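Local coordinates for protein importin-95 (Chaetomium thermophilum, PDB 4XRI) that probably carries cargo proteins into the nucleus as an importin beta transport receptor, with binding of a small GTPase expected from its family, at residues Phe42-Tyr45 against Leu46-Leu49; Val327-Asn330 against Glu331-Val335; Arg607-Gln610 against Val611-Ile615. The protein carries 2 engineered substitutions. One frame throughout, in Å; residues are numbered along the deposited sequence.

Contact 1. Residues Phe42-Tyr45 against Leu46-Leu49; sequences FSQY and LLTL
Leu-49 lays its CD1 methyl over one face of the Tyr-45 ring, 3.6 Å from the centroid and 23° off the ring normal, a close CH-pi contact. The methyl is displaced toward the hydroxyl end of the ring, and CZ of Tyr-45 is the ring atom nearest to CD1 of Leu-49, at 3.4 Å. One turn earlier the same i to i+4 pairing recurs more loosely. There CD2 of Leu-46 sits over the Phe-42 ring at 4.2 Å from its centroid, while the other methyl, CD1, meets CE2 of Phe-42 at 3.6 Å. Both aromatic side chains have CG anti to the backbone N (chi1 -175° for Phe-42, 178° for Tyr-45), which sets each ring beside its own carbonyl carbon and pointing outward from the axis, where the leucine of the following turn leans back against it.

Further out, Leu-47 only brushes Gln-44, whose bent chain brings OE1 within 4.1 Å of Leu-47 CD1. Thr-48 forms the polar edge. Its hydroxyl OG1 lies beside its own backbone N and donates to Gln-44 O at 2.7 Å, while Thr-48 N binds the same oxygen at 2.9 Å from the opposite face of the carbonyl plane. Two donors thus grip Gln-44 O, and the bond from the hydroxyl fixes the threonine's rotation. At the start of the helix, Asn-41 OD1 accepts from Gln-44 N.

Helix 60-72 packs on Tyr-45, Leu-46 and Leu-49, helix 24-40 takes the tyrosine, and helix 95-108 meets Leu-46 and Leu-47. The result is one amphipathic helix in the stacked helical array of the importin-beta N-terminal domain, its aromatic-leucine side turned to its neighbours.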
loop_
_atom_site.group_PDB
_atom_site.type_symbol
_atom_site.label_atom_id
_atom_site.label_comp_id
_atom_site.label_asym_id
_atom_site.label_seq_id
_atom_site.Cartn_x
_atom_site.Cartn_y
_atom_site.Cartn_z
ATOM N N PHE A 42 29.786 27.911 -2.498
ATOM C CA PHE A 42 28.415 27.665 -2.927
ATOM C C PHE A 42 27.929 28.701 -3.937
ATOM O O PHE A 42 27.274 28.359 -4.920
ATOM C CB PHE A 42 27.484 27.635 -1.715
ATOM C CG PHE A 42 26.068 27.276 -2.050
ATOM C CD1 PHE A 42 25.749 26.003 -2.490
ATOM C CD2 PHE A 42 25.054 28.209 -1.920
ATOM C CE1 PHE A 42 24.446 25.667 -2.798
ATOM C CE2 PHE A 42 23.748 27.880 -2.227
ATOM C CZ PHE A 42 23.444 26.607 -2.666
ATOM N N SER A 43 28.263 29.964 -3.695
ATOM C CA SER A 43 27.850 31.048 -4.580
ATOM C C SER A 43 28.451 30.899 -5.973
ATOM O O SER A 43 27.758 31.057 -6.979
ATOM C CB SER A 43 28.241 32.403 -3.986
ATOM O OG SER A 43 27.506 32.664 -2.804
ATOM N N GLN A 44 29.742 30.588 -6.027
ATOM C CA GLN A 44 30.434 30.421 -7.299
ATOM C C GLN A 44 29.902 29.200 -8.037
ATOM O O GLN A 44 29.846 29.178 -9.269
ATOM C CB GLN A 44 31.942 30.297 -7.078
ATOM C CG GLN A 44 32.780 30.863 -8.212
ATOM C CD GLN A 44 32.591 32.359 -8.385
ATOM O OE1 GLN A 44 32.188 33.059 -7.454
ATOM N NE2 GLN A 44 32.879 32.857 -9.582
ATOM N N TYR A 45 29.515 28.187 -7.268
ATOM C CA TYR A 45 28.877 26.991 -7.807
ATOM C C TYR A 45 27.573 27.364 -8.506
ATOM O O TYR A 45 27.293 26.899 -9.610
ATOM C CB TYR A 45 28.626 25.978 -6.686
ATOM C CG TYR A 45 27.927 24.700 -7.103
ATOM C CD1 TYR A 45 28.539 23.795 -7.961
ATOM C CD2 TYR A 45 26.669 24.381 -6.605
ATOM C CE1 TYR A 45 27.907 22.619 -8.331
ATOM C CE2 TYR A 45 26.030 23.209 -6.967
ATOM C CZ TYR A 45 26.655 22.330 -7.828
ATOM O OH TYR A 45 26.022 21.164 -8.192
ATOM N N LEU A 46 26.791 28.223 -7.858
ATOM C CA LEU A 46 25.525 28.688 -8.415
ATOM C C LEU A 46 25.738 29.482 -9.698
ATOM O O LEU A 46 25.062 29.250 -10.699
ATOM C CB LEU A 46 24.768 29.546 -7.398
ATOM C CG LEU A 46 24.340 28.865 -6.099
ATOM C CD1 LEU A 46 23.378 29.754 -5.323
ATOM C CD2 LEU A 46 23.720 27.506 -6.379
ATOM N N LEU A 47 26.678 30.421 -9.654
ATOM C CA LEU A 47 26.996 31.255 -10.809
ATOM C C LEU A 47 27.439 30.428 -12.005
ATOM O O LEU A 47 26.944 30.611 -13.118
ATOM C CB LEU A 47 28.088 32.263 -10.454
ATOM C CG LEU A 47 27.618 33.498 -9.689
ATOM C CD1 LEU A 47 28.800 34.364 -9.291
ATOM C CD2 LEU A 47 26.646 34.278 -10.549
ATOM N N THR A 48 28.381 29.522 -11.763
ATOM C CA THR A 48 28.902 28.648 -12.806
ATOM C C THR A 48 27.785 27.873 -13.495
ATOM O O THR A 48 27.720 27.804 -14.724
ATOM C CB THR A 48 29.926 27.644 -12.239
ATOM O OG1 THR A 48 30.994 28.357 -11.602
ATOM C CG2 THR A 48 30.492 26.775 -13.352
ATOM N N LEU A 49 26.897 27.307 -12.687
ATOM C CA LEU A 49 25.812 26.476 -13.194
ATOM C C LEU A 49 24.773 27.270 -13.980
ATOM O O LEU A 49 24.325 26.831 -15.041
ATOM C CB LEU A 49 25.129 25.738 -12.041
ATOM C CG LEU A 49 25.905 24.559 -11.461
ATOM C CD1 LEU A 49 25.101 23.913 -10.347
ATOM C CD2 LEU A 49 26.224 23.550 -12.551
#

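Contact 2. Residues Val327-Asn330 against Glu331-Val335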
loop_
_atom_site.group_PDB
_atom_site.type_symbol
_atom_site.label_atom_id
_atom_site.label_comp_id
_atom_site.label_asym_id
_atom_site.label_seq_id
_atom_site.Cartn_x
_atom_site.Cartn_y
_atom_site.Cartn_z
ATOM N N VAL A 327 -25.091 5.314 -15.988
ATOM C CA VAL A 327 -25.678 5.952 -17.159
ATOM C C VAL A 327 -24.857 5.690 -18.422
ATOM O O VAL A 327 -25.410 5.470 -19.500
ATOM C CB VAL A 327 -25.817 7.480 -16.943
ATOM C CG1 VAL A 327 -26.225 8.182 -18.235
ATOM C CG2 VAL A 327 -26.814 7.770 -15.831
ATOM N N ALA A 328 -23.537 5.691 -18.276
ATOM C CA ALA A 328 -22.634 5.603 -19.421
ATOM C C ALA A 328 -22.369 4.173 -19.886
ATOM O O ALA A 328 -21.692 3.966 -20.893
ATOM C CB ALA A 328 -21.317 6.283 -19.090
ATOM N N THR A 329 -22.908 3.201 -19.151
ATOM C CA THR A 329 -22.635 1.781 -19.387
ATOM C C THR A 329 -22.757 1.354 -20.849
ATOM O O THR A 329 -21.837 0.757 -21.408
ATOM C CB THR A 329 -23.580 0.893 -18.552
ATOM O OG1 THR A 329 -23.367 1.141 -17.158
ATOM C CG2 THR A 329 -23.321 -0.578 -18.846
ATOM N N ASN A 330 -23.891 1.672 -21.467
ATOM C CA ASN A 330 -24.178 1.212 -22.824
ATOM C C ASN A 330 -23.251 1.785 -23.893
ATOM O O ASN A 330 -23.175 1.256 -25.003
ATOM C CB ASN A 330 -25.627 1.533 -23.188
ATOM C CG ASN A 330 -26.618 0.674 -22.431
ATOM O OD1 ASN A 330 -26.273 -0.398 -21.934
ATOM N ND2 ASN A 330 -27.858 1.140 -22.341
ATOM N N GLU A 331 -22.547 2.860 -23.563
ATOM C CA GLU A 331 -21.646 3.487 -24.521
ATOM C C GLU A 331 -20.186 3.123 -24.256
ATOM O O GLU A 331 -19.429 2.836 -25.185
ATOM C CB GLU A 331 -21.815 5.009 -24.496
ATOM C CG GLU A 331 -23.248 5.486 -24.692
ATOM C CD GLU A 331 -23.764 5.275 -26.105
ATOM O OE1 GLU A 331 -22.963 4.923 -26.998
ATOM O OE2 GLU A 331 -24.980 5.465 -26.320
ATOM N N VAL A 332 -19.799 3.127 -22.985
ATOM C CA VAL A 332 -18.399 2.973 -22.603
ATOM C C VAL A 332 -17.946 1.513 -22.527
ATOM O O VAL A 332 -16.858 1.171 -22.993
ATOM C CB VAL A 332 -18.129 3.655 -21.247
ATOM C CG1 VAL A 332 -16.702 3.398 -20.784
ATOM C CG2 VAL A 332 -18.397 5.152 -21.350
ATOM N N VAL A 333 -18.773 0.655 -21.938
ATOM C CA VAL A 333 -18.400 -0.747 -21.746
ATOM C C VAL A 333 -18.150 -1.496 -23.068
ATOM O O VAL A 333 -17.157 -2.219 -23.177
ATOM C CB VAL A 333 -19.465 -1.509 -20.919
ATOM C CG1 VAL A 333 -19.160 -3.000 -20.889
ATOM C CG2 VAL A 333 -19.539 -0.954 -19.501
ATOM N N PRO A 334 -19.039 -1.340 -24.074
ATOM C CA PRO A 334 -18.699 -1.991 -25.346
ATOM C C PRO A 334 -17.361 -1.536 -25.935
ATOM O O PRO A 334 -16.690 -2.328 -26.595
ATOM C CB PRO A 334 -19.859 -1.585 -26.263
ATOM C CG PRO A 334 -21.001 -1.400 -25.350
ATOM C CD PRO A 334 -20.410 -0.794 -24.102
ATOM N N VAL A 335 -16.975 -0.288 -25.690
ATOM C CA VAL A 335 -15.696 0.218 -26.178
ATOM C C VAL A 335 -14.539 -0.433 -25.426
ATOM O O VAL A 335 -13.527 -0.803 -26.024
ATOM C CB VAL A 335 -15.600 1.753 -26.039
ATOM C CG1 VAL A 335 -14.197 2.232 -26.363
ATOM C CG2 VAL A 335 -16.615 2.429 -26.949
#
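Asn-330 and Pro-334 meet one turn apart on the outer side of helix 324-340, where the proline ring sits against the asparagine's backbone: CG of Pro-334 lies 3.4 Å from Asn-330 O. The proline has no N-H to give that oxygen, so the regular i to i+4 bond is missing and ring carbons lie beside the carbonyl instead.

Glu-331 follows Asn-330 at the kink. Its N does not bond to the residue four back; it turns to Ala-328 O at 3.0 Å, with the donor 46° out of the carbonyl plane and off the lone pairs. Val-332 N takes the same oxygen at 2.9 Å, nearly in line with the C=O bond, so Ala-328 O accepts twice. The glutamate chain leans back toward the preceding turn as far as CG and bends at chi2 (-71°), and its side chain touches Phe-273 and Ile-277 of helix 265-280.

Thr-329 holds the inner side. Its CG2, anti to the backbone N, runs alongside Val-333 CG2 at 3.9 Å, both pointing the same way, while its OG1 bonds to Arg-326 O and Ala-325 O in the preceding turn. Ala-328 CB touches Val-332 CG2 in a similar apolar step. Tyr-365 of helix 354-369 packs against all four of these residues, and Trp-295 of helix 285-310 adds to Ala-328 and Val-332.

Chemically, the helix is irregular at two points, Pro-334 lacking an N-H and Glu-331 N separately making an i to i+3 bond, while the apolar pairs Ala-328/Val-332 and Thr-329/Val-333 persist across the kink and backbone oxygens satisfy the buried threonine's hydroxyl.

Contact 3. Residues Arg607-Gln610 against Val611-Ile615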
loop_
_atom_site.group_PDB
_atom_site.type_symbol
_atom_site.label_atom_id
_atom_site.label_comp_id
_atom_site.label_asym_id
_atom_site.label_seq_id
_atom_site.Cartn_x
_atom_site.Cartn_y
_atom_site.Cartn_z
ATOM N N ARG A 607 13.465 -32.624 15.349
ATOM C CA ARG A 607 13.965 -32.503 13.986
ATOM C C ARG A 607 13.724 -31.104 13.432
ATOM O O ARG A 607 14.585 -30.531 12.762
ATOM C CB ARG A 607 13.306 -33.547 13.085
ATOM C CG ARG A 607 13.869 -33.593 11.676
ATOM C CD ARG A 607 13.257 -34.729 10.880
ATOM N NE ARG A 607 13.910 -34.895 9.585
ATOM C CZ ARG A 607 13.582 -35.827 8.697
ATOM N NH1 ARG A 607 12.603 -36.680 8.963
ATOM N NH2 ARG A 607 14.231 -35.906 7.543
ATOM N N ILE A 608 12.547 -30.560 13.721
ATOM C CA ILE A 608 12.173 -29.230 13.258
ATOM C C ILE A 608 13.119 -28.160 13.798
ATOM O O ILE A 608 13.680 -27.377 13.035
ATOM C CB ILE A 608 10.728 -28.880 13.665
ATOM C CG1 ILE A 608 9.731 -29.705 12.850
ATOM C CG2 ILE A 608 10.457 -27.399 13.463
ATOM C CD1 ILE A 608 8.287 -29.499 13.259
ATOM N N MET A 609 13.304 -28.138 15.114
ATOM C CA MET A 609 14.166 -27.141 15.739
ATOM C C MET A 609 15.628 -27.302 15.332
ATOM O O MET A 609 16.360 -26.319 15.229
ATOM C CB MET A 609 14.040 -27.202 17.262
ATOM C CG MET A 609 12.713 -26.666 17.787
ATOM S SD MET A 609 12.352 -25.000 17.186
ATOM C CE MET A 609 13.628 -24.061 18.013
ATOM N N GLN A 610 16.054 -28.540 15.101
ATOM C CA GLN A 610 17.437 -28.797 14.705
ATOM C C GLN A 610 17.766 -28.140 13.367
ATOM O O GLN A 610 18.782 -27.459 13.240
ATOM C CB GLN A 610 17.711 -30.302 14.629
ATOM C CG GLN A 610 19.121 -30.666 14.183
ATOM C CD GLN A 610 20.143 -30.549 15.296
ATOM O OE1 GLN A 610 19.803 -30.239 16.438
ATOM N NE2 GLN A 610 21.406 -30.803 14.969
ATOM N N VAL A 611 16.902 -28.330 12.377
ATOM C CA VAL A 611 17.161 -27.789 11.046
ATOM C C VAL A 611 16.907 -26.283 11.007
ATOM O O VAL A 611 17.616 -25.548 10.323
ATOM C CB VAL A 611 16.307 -28.496 9.957
ATOM C CG1 VAL A 611 14.821 -28.262 10.169
ATOM C CG2 VAL A 611 16.723 -28.036 8.568
ATOM N N LEU A 612 15.918 -25.821 11.767
ATOM C CA LEU A 612 15.564 -24.406 11.764
ATOM C C LEU A 612 16.655 -23.557 12.404
ATOM O O LEU A 612 16.953 -22.462 11.931
ATOM C CB LEU A 612 14.232 -24.171 12.481
ATOM C CG LEU A 612 12.968 -24.577 11.719
ATOM C CD1 LEU A 612 11.724 -24.123 12.471
ATOM C CD2 LEU A 612 12.983 -24.014 10.301
ATOM N N LEU A 613 17.248 -24.063 13.481
ATOM C CA LEU A 613 18.325 -23.344 14.148
ATOM C C LEU A 613 19.605 -23.386 13.319
ATOM O O LEU A 613 20.372 -22.425 13.297
ATOM C CB LEU A 613 18.580 -23.917 15.545
ATOM C CG LEU A 613 17.491 -23.628 16.579
ATOM C CD1 LEU A 613 17.934 -24.063 17.971
ATOM C CD2 LEU A 613 17.118 -22.157 16.569
ATOM N N GLN A 614 19.828 -24.508 12.640
ATOM C CA GLN A 614 20.975 -24.648 11.748
ATOM C C GLN A 614 20.888 -23.670 10.582
ATOM O O GLN A 614 21.903 -23.152 10.117
ATOM C CB GLN A 614 21.078 -26.083 11.224
ATOM C CG GLN A 614 21.757 -27.042 12.185
ATOM C CD GLN A 614 21.778 -28.468 11.676
ATOM O OE1 GLN A 614 20.872 -28.901 10.965
ATOM N NE2 GLN A 614 22.822 -29.206 12.031
ATOM N N ILE A 615 19.669 -23.424 10.114
ATOM C CA ILE A 615 19.448 -22.471 9.034
ATOM C C ILE A 615 19.706 -21.048 9.525
ATOM O O ILE A 615 20.300 -20.238 8.813
ATOM C CB ILE A 615 18.019 -22.590 8.469
ATOM C CG1 ILE A 615 17.871 -23.898 7.691
ATOM C CG2 ILE A 615 17.694 -21.418 7.560
ATOM C CD1 ILE A 615 16.473 -24.152 7.183
#
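Arg-607 O accepts the N-H of Val-611 at 3.2 Å, while the fully extended arginine side chain leads off to a salt bridge with Glu-561 of helix 546-567. The next residue, Ile-608, lies side by side with Leu-612, CG2 against CD1 at 3.6 Å. Its carbonyl oxygen also meets Val-611 CG1 at 3.2 Å; with chi1 at 64°, that methyl sits between the valine's own N and carbonyl carbon and faces back down the helix.

Helix 605-616 belongs to the paired-helix solenoid of this HEAT-repeat protein, with Leu-612 packed on Val-629 and Ile-633 of helix 625-640 and Leu-613 on Phe-651 of helix 648-660.

Met-609 bends at chi2 and chi3, which brings its CE methyl forward, obliquely over Leu-613, 4.1 Å from CG. Gln-610 takes the outer side. Its amide crosses that of Gln-614 with the planes 57° apart, NE2 to NE2 at 3.6 Å, a van der Waals approach of two N-H2 groups. Gln-610 OE1 is hydrogen-bonded to O3 of a bound glycerol, and Gln-614 N donates to Gln-610 O at 3.2 Å.

The three contacts are separate one-helix arrangements strung along a single chain, and none touches another. Contact 1 lies in the N-terminal domain, with its centre 57 Å from that of contact 2 and 61 Å from that of contact 3. Contacts 2 and 3 sit on opposite sides of the chain's centre, their nearest atoms about 49 Å apart. Such spacing fits an elongated, curved superhelix of stacked helices, where each helix is held by its neighbours. Contact 2 differs in its kink, where Glu-331 N and Pro-334 N lack the bond to the turn before. Contact 3 has a glycerol at Gln-610, probably from the crystallisation liquor, so no function can be read from it.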